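PDB 5JM8: aerobactin synthase IucA, which binds ATP with magnesium and, as an NIS synthetase, probably uses it to join citrate to acetyl-hydroxylysine in making the siderophore aerobactin. Local coordinates for residues A[58-63]-A[508-513]; A[515-520]-A[531-536]. All coordinates share one frame; numbering follows the deposited sequence.

Contact 1: A[58-63]-A[508-513]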
loop_
_atom_site.group_PDB
_atom_site.type_symbol
_atom_site.label_atom_id
_atom_site.label_comp_id
_atom_site.label_asym_id
_atom_site.label_seq_id
_atom_site.Cartn_x
_atom_site.Cartn_y
_atom_site.Cartn_z
ATOM N N SER A 58 -17.081 -0.839 40.704
ATOM C CA SER A 58 -17.779 -1.523 39.627
ATOM C C SER A 58 -18.743 -2.576 40.160
ATOM O O SER A 58 -18.357 -3.408 40.984
ATOM C CB SER A 58 -16.773 -2.187 38.688
ATOM O OG SER A 58 -17.410 -3.126 37.842
ATOM N N PRO A 59 -20.002 -2.552 39.689
ATOM C CA PRO A 59 -20.926 -3.627 40.068
ATOM C C PRO A 59 -20.616 -4.946 39.372
ATOM O O PRO A 59 -21.319 -5.932 39.590
ATOM C CB PRO A 59 -22.290 -3.092 39.629
ATOM C CG PRO A 59 -21.991 -2.121 38.553
ATOM C CD PRO A 59 -20.678 -1.500 38.908
ATOM N N THR A 60 -19.579 -4.952 38.540
ATOM C CA THR A 60 -19.089 -6.174 37.917
ATOM C C THR A 60 -17.655 -6.440 38.364
ATOM O O THR A 60 -16.923 -7.192 37.725
ATOM C CB THR A 60 -19.153 -6.089 36.381
ATOM O OG1 THR A 60 -18.540 -4.871 35.938
ATOM C CG2 THR A 60 -20.596 -6.126 35.910
ATOM N N GLN A 61 -17.272 -5.813 39.474
ATOM C CA GLN A 61 -15.973 -6.031 40.112
ATOM C C GLN A 61 -14.771 -5.617 39.252
ATOM O O GLN A 61 -13.640 -6.007 39.544
ATOM C CB GLN A 61 -15.826 -7.500 40.518
ATOM C CG GLN A 61 -16.819 -7.956 41.582
ATOM C CD GLN A 61 -18.094 -8.553 41.008
ATOM O OE1 GLN A 61 -18.066 -9.301 40.031
ATOM N NE2 GLN A 61 -19.221 -8.236 41.633
ATOM N N HIS A 62 -15.008 -4.838 38.201
ATOM C CA HIS A 62 -13.913 -4.199 37.474
ATOM C C HIS A 62 -13.481 -2.937 38.223
ATOM O O HIS A 62 -13.561 -1.831 37.688
ATOM C CB HIS A 62 -14.320 -3.843 36.038
ATOM C CG HIS A 62 -14.544 -5.030 35.151
ATOM N ND1 HIS A 62 -15.762 -5.671 35.056
ATOM C CD2 HIS A 62 -13.712 -5.681 34.304
ATOM C CE1 HIS A 62 -15.666 -6.669 34.196
ATOM N NE2 HIS A 62 -14.433 -6.698 33.725
ATOM N N HIS A 63 -13.030 -3.107 39.463
ATOM C CA HIS A 63 -12.671 -1.974 40.312
ATOM C C HIS A 63 -11.340 -1.349 39.917
ATOM O O HIS A 63 -10.485 -2.003 39.320
ATOM C CB HIS A 63 -12.594 -2.401 41.782
ATOM C CG HIS A 63 -13.838 -3.053 42.291
ATOM N ND1 HIS A 63 -15.042 -2.390 42.386
ATOM C CD2 HIS A 63 -14.063 -4.309 42.744
ATOM C CE1 HIS A 63 -15.958 -3.211 42.867
ATOM N NE2 HIS A 63 -15.390 -4.382 43.094
ATOM N N ASN A 508 -26.760 1.423 33.498
ATOM C CA ASN A 508 -27.507 1.856 32.327
ATOM C C ASN A 508 -27.144 1.041 31.093
ATOM O O ASN A 508 -28.016 0.658 30.316
ATOM C CB ASN A 508 -27.262 3.340 32.053
ATOM C CG ASN A 508 -27.945 4.244 33.062
ATOM O OD1 ASN A 508 -28.845 3.821 33.791
ATOM N ND2 ASN A 508 -27.527 5.504 33.099
ATOM N N LEU A 509 -25.857 0.774 30.913
ATOM C CA LEU A 509 -25.398 0.046 29.739
ATOM C C LEU A 509 -25.856 -1.406 29.791
ATOM O O LEU A 509 -26.176 -1.998 28.763
ATOM C CB LEU A 509 -23.875 0.126 29.620
ATOM C CG LEU A 509 -23.321 1.540 29.411
ATOM C CD1 LEU A 509 -21.799 1.558 29.535
ATOM C CD2 LEU A 509 -23.763 2.109 28.069
ATOM N N MET A 510 -25.895 -1.976 30.993
ATOM C CA MET A 510 -26.381 -3.341 31.166
ATOM C C MET A 510 -27.892 -3.413 30.940
ATOM O O MET A 510 -28.434 -4.487 30.668
ATOM C CB MET A 510 -26.027 -3.871 32.559
ATOM C CG MET A 510 -24.551 -4.214 32.733
ATOM S SD MET A 510 -24.165 -5.086 34.268
ATOM C CE MET A 510 -24.306 -3.771 35.473
ATOM N N ALA A 511 -28.569 -2.272 31.044
ATOM C CA ALA A 511 -30.001 -2.218 30.776
ATOM C C ALA A 511 -30.255 -2.332 29.277
ATOM O O ALA A 511 -31.226 -2.964 28.855
ATOM C CB ALA A 511 -30.608 -0.933 31.328
ATOM N N ARG A 512 -29.377 -1.726 28.480
ATOM C CA ARG A 512 -29.463 -1.821 27.023
ATOM C C ARG A 512 -29.311 -3.257 26.558
ATOM O O ARG A 512 -30.067 -3.733 25.715
ATOM C CB ARG A 512 -28.393 -0.963 26.351
ATOM C CG ARG A 512 -28.667 0.520 26.401
ATOM C CD ARG A 512 -27.819 1.278 25.395
ATOM N NE ARG A 512 -28.273 2.660 25.254
ATOM C CZ ARG A 512 -29.104 3.093 24.308
ATOM N NH1 ARG A 512 -29.580 2.264 23.389
ATOM N NH2 ARG A 512 -29.456 4.372 24.277
ATOM N N VAL A 513 -28.315 -3.937 27.110
ATOM C CA VAL A 513 -28.051 -5.323 26.761
ATOM C C VAL A 513 -29.266 -6.191 27.074
ATOM O O VAL A 513 -29.654 -7.037 26.271
ATOM C CB VAL A 513 -26.820 -5.862 27.513
ATOM C CG1 VAL A 513 -26.579 -7.320 27.164
ATOM C CG2 VAL A 513 -25.592 -5.025 27.186
#
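M510 meets T60 and P59 with the last two atoms of its side chain, and this small meeting is the whole of the contact between the helix 508-513 and the loop 58-63, which joins strands 49-54 and 64-72 of the antiparallel sheet. The thioether sulfur SD of M510 lies 4.1 Å from the methyl CG2 of T60, the two side chains reaching toward each other tip to tip. One bond further, M510 CE rests 4.2 Å from CG of the P59 ring, because the methionine, extended as far as SD, bends at its last torsion (chi3 -74°). No hydrogen bond joins the two segments.

What presents the two loop residues is a type I turn from S58 to Q61, closed by Q61 N donating to S58 O at 3.0 Å. Inside it S58 OG accepts from T60 N at 2.9 Å, an ST turn. The hydroxyl of T60 sits between its own backbone N and carbonyl carbon (chi1 50°), which leaves CG2 for the methionine and OG1 for polar partners. H62 ND1 donates to T60 OG1 at 3.0 Å, close to the imidazole plane, and E506, at the start of helix 506-521, hydrogen-bonds both T60 OG1 and S58 OG. The threonine thus divides its branches: its methyl gives the helix van der Waals contact, while its hydroxyl ties the same turn to the same helix by hydrogen bonding.

Contact 2: A[515-520]-A[531-536]; sequences TLLAEM and NYVLEN
Apolar packing between two roughly antiparallel helices that follow each other in the chain defines this contact: 515-520 is the later part of helix 506-521, and 531-535 ends helix 528-535. The short segments approach to 10.4 Å between axes, with 146° between their directions, an ordinary helix-helix spacing filled by aliphatic side chains. No hydrogen bond crosses between them.

L534 and L517 carry most of the contact; L534 spreads its two methyls over L517 and A518. CD1 reaches the backbone, 3.9 Å from A518 CA and 4.1 Å from the carbonyl oxygen of L517, a close approach made easier by the small alanine side chain beside it. The other methyl, CD2, lies 4.1 Å from L517 CB. L517 in turn extends past this point to V533: its CD1 is 3.9 Å from V533 CG1, and the two side chains cross at about a right angle. The valine offers that methyl because CG1 stands opposite its backbone nitrogen (chi1 168°), with CG2 beside the nitrogen instead. L517 therefore touches both consecutive residues of the second helix, with its CB at L534 and its CD1 at V533.

Beyond the pair, L517 and V533 both touch L487 of helix 475-500 and L571 of the C-terminal loop, and L517 also packs on F414 of helix 394-420. N569 donates from its side-chain amide to the carbonyls of V533 and N536, so the end of helix 528-535 is joined to the segment following strand 566-568, while the two long helices 394-420 and 475-500 adjoin the apolar interface.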
loop_
_atom_site.group_PDB
_atom_site.type_symbol
_atom_site.label_atom_id
_atom_site.label_comp_id
_atom_site.label_asym_id
_atom_site.label_seq_id
_atom_site.Cartn_x
_atom_site.Cartn_y
_atom_site.Cartn_z
ATOM N N THR A 515 -32.441 -5.357 27.280
ATOM C CA THR A 515 -33.486 -5.064 26.301
ATOM C C THR A 515 -33.303 -5.884 25.032
ATOM O O THR A 515 -34.239 -6.512 24.546
ATOM C CB THR A 515 -33.502 -3.567 25.916
ATOM O OG1 THR A 515 -33.708 -2.768 27.087
ATOM C CG2 THR A 515 -34.612 -3.277 24.908
ATOM N N LEU A 516 -32.087 -5.878 24.500
ATOM C CA LEU A 516 -31.800 -6.569 23.256
ATOM C C LEU A 516 -31.745 -8.083 23.455
ATOM O O LEU A 516 -32.121 -8.838 22.560
ATOM C CB LEU A 516 -30.488 -6.052 22.666
ATOM C CG LEU A 516 -30.507 -4.555 22.331
ATOM C CD1 LEU A 516 -29.151 -4.093 21.831
ATOM C CD2 LEU A 516 -31.586 -4.234 21.304
ATOM N N LEU A 517 -31.293 -8.523 24.625
ATOM C CA LEU A 517 -31.285 -9.949 24.947
ATOM C C LEU A 517 -32.715 -10.470 25.074
ATOM O O LEU A 517 -32.991 -11.632 24.779
ATOM C CB LEU A 517 -30.517 -10.220 26.244
ATOM C CG LEU A 517 -28.986 -10.131 26.227
ATOM C CD1 LEU A 517 -28.425 -10.354 27.622
ATOM C CD2 LEU A 517 -28.382 -11.130 25.257
ATOM N N ALA A 518 -33.620 -9.600 25.513
ATOM C CA ALA A 518 -35.020 -9.970 25.695
ATOM C C ALA A 518 -35.742 -10.041 24.353
ATOM O O ALA A 518 -36.585 -10.914 24.141
ATOM C CB ALA A 518 -35.715 -8.982 26.624
ATOM N N GLU A 519 -35.414 -9.118 23.453
ATOM C CA GLU A 519 -35.949 -9.152 22.098
ATOM C C GLU A 519 -35.580 -10.473 21.438
ATOM O O GLU A 519 -36.408 -11.117 20.792
ATOM C CB GLU A 519 -35.412 -7.989 21.259
ATOM C CG GLU A 519 -35.918 -6.616 21.675
ATOM C CD GLU A 519 -35.331 -5.501 20.828
ATOM O OE1 GLU A 519 -34.583 -5.803 19.872
ATOM O OE2 GLU A 519 -35.615 -4.319 21.119
ATOM N N MET A 520 -34.324 -10.868 21.618
ATOM C CA MET A 520 -33.778 -12.054 20.970
ATOM C C MET A 520 -34.446 -13.335 21.455
ATOM O O MET A 520 -34.731 -14.233 20.661
ATOM C CB MET A 520 -32.271 -12.142 21.215
ATOM C CG MET A 520 -31.444 -11.114 20.456
ATOM S SD MET A 520 -29.728 -11.012 21.022
ATOM C CE MET A 520 -29.327 -12.752 21.184
ATOM N N ASN A 531 -33.511 -17.354 29.081
ATOM C CA ASN A 531 -34.302 -17.334 30.307
ATOM C C ASN A 531 -33.377 -17.231 31.512
ATOM O O ASN A 531 -33.536 -16.355 32.363
ATOM C CB ASN A 531 -35.169 -18.592 30.437
ATOM C CG ASN A 531 -36.390 -18.572 29.533
ATOM O OD1 ASN A 531 -36.877 -17.513 29.141
ATOM N ND2 ASN A 531 -36.908 -19.756 29.221
ATOM N N TYR A 532 -32.407 -18.140 31.565
ATOM C CA TYR A 532 -31.451 -18.218 32.665
ATOM C C TYR A 532 -30.719 -16.897 32.861
ATOM O O TYR A 532 -30.655 -16.367 33.971
ATOM C CB TYR A 532 -30.444 -19.341 32.402
ATOM C CG TYR A 532 -29.463 -19.590 33.528
ATOM C CD1 TYR A 532 -29.839 -20.311 34.652
ATOM C CD2 TYR A 532 -28.155 -19.121 33.458
ATOM C CE1 TYR A 532 -28.944 -20.551 35.682
ATOM C CE2 TYR A 532 -27.256 -19.357 34.483
ATOM C CZ TYR A 532 -27.655 -20.072 35.590
ATOM O OH TYR A 532 -26.763 -20.308 36.607
ATOM N N VAL A 533 -30.179 -16.372 31.768
ATOM C CA VAL A 533 -29.467 -15.101 31.777
ATOM C C VAL A 533 -30.311 -13.975 32.364
ATOM O O VAL A 533 -29.854 -13.230 33.226
ATOM C CB VAL A 533 -29.034 -14.699 30.345
ATOM C CG1 VAL A 533 -28.551 -13.248 30.303
ATOM C CG2 VAL A 533 -27.959 -15.643 29.830
ATOM N N LEU A 534 -31.544 -13.853 31.886
ATOM C CA LEU A 534 -32.386 -12.708 32.211
ATOM C C LEU A 534 -33.114 -12.815 33.549
ATOM O O LEU A 534 -33.522 -11.797 34.114
ATOM C CB LEU A 534 -33.422 -12.509 31.107
ATOM C CG LEU A 534 -32.885 -12.016 29.766
ATOM C CD1 LEU A 534 -33.904 -12.260 28.678
ATOM C CD2 LEU A 534 -32.539 -10.542 29.852
ATOM N N GLU A 535 -33.279 -14.036 34.052
ATOM C CA GLU A 535 -34.249 -14.286 35.114
ATOM C C GLU A 535 -33.706 -15.062 36.316
ATOM O O GLU A 535 -34.207 -14.897 37.426
ATOM C CB GLU A 535 -35.451 -15.029 34.525
ATOM C CG GLU A 535 -35.956 -14.412 33.225
ATOM C CD GLU A 535 -37.460 -14.275 33.171
ATOM O OE1 GLU A 535 -38.155 -15.302 33.316
ATOM O OE2 GLU A 535 -37.944 -13.138 32.994
ATOM N N ASN A 536 -32.704 -15.911 36.111
ATOM C CA ASN A 536 -32.130 -16.656 37.225
ATOM C C ASN A 536 -31.343 -15.709 38.128
ATOM O O ASN A 536 -30.407 -15.057 37.660
ATOM C CB ASN A 536 -31.234 -17.785 36.722
ATOM C CG ASN A 536 -31.111 -18.918 37.727
ATOM O OD1 ASN A 536 -32.069 -19.655 37.964
ATOM N ND2 ASN A 536 -29.924 -19.074 38.308
#

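Overall arrangement
Followed from the N terminus, the chain first makes the loop between strands 49-54 and 64-72 of the five-stranded antiparallel sheet, and contact 1 joins that loop to helix 506-521 across 444 intervening residues. Contact 2 opens only after contact 1 has closed; ten residues lie between its segments, so it closes a short hairpin of helices. The two are in series and neither nest nor cross. Helix 506-521 serves both: M510 on its earlier part meets the N-terminal loop, and L517 and A518 on its later part pack on helix 528-535, the contact centres being about 15 Å apart. A long-range tie and a local one thus share a single helix, linking the N-terminal sheet to the C-terminal helices.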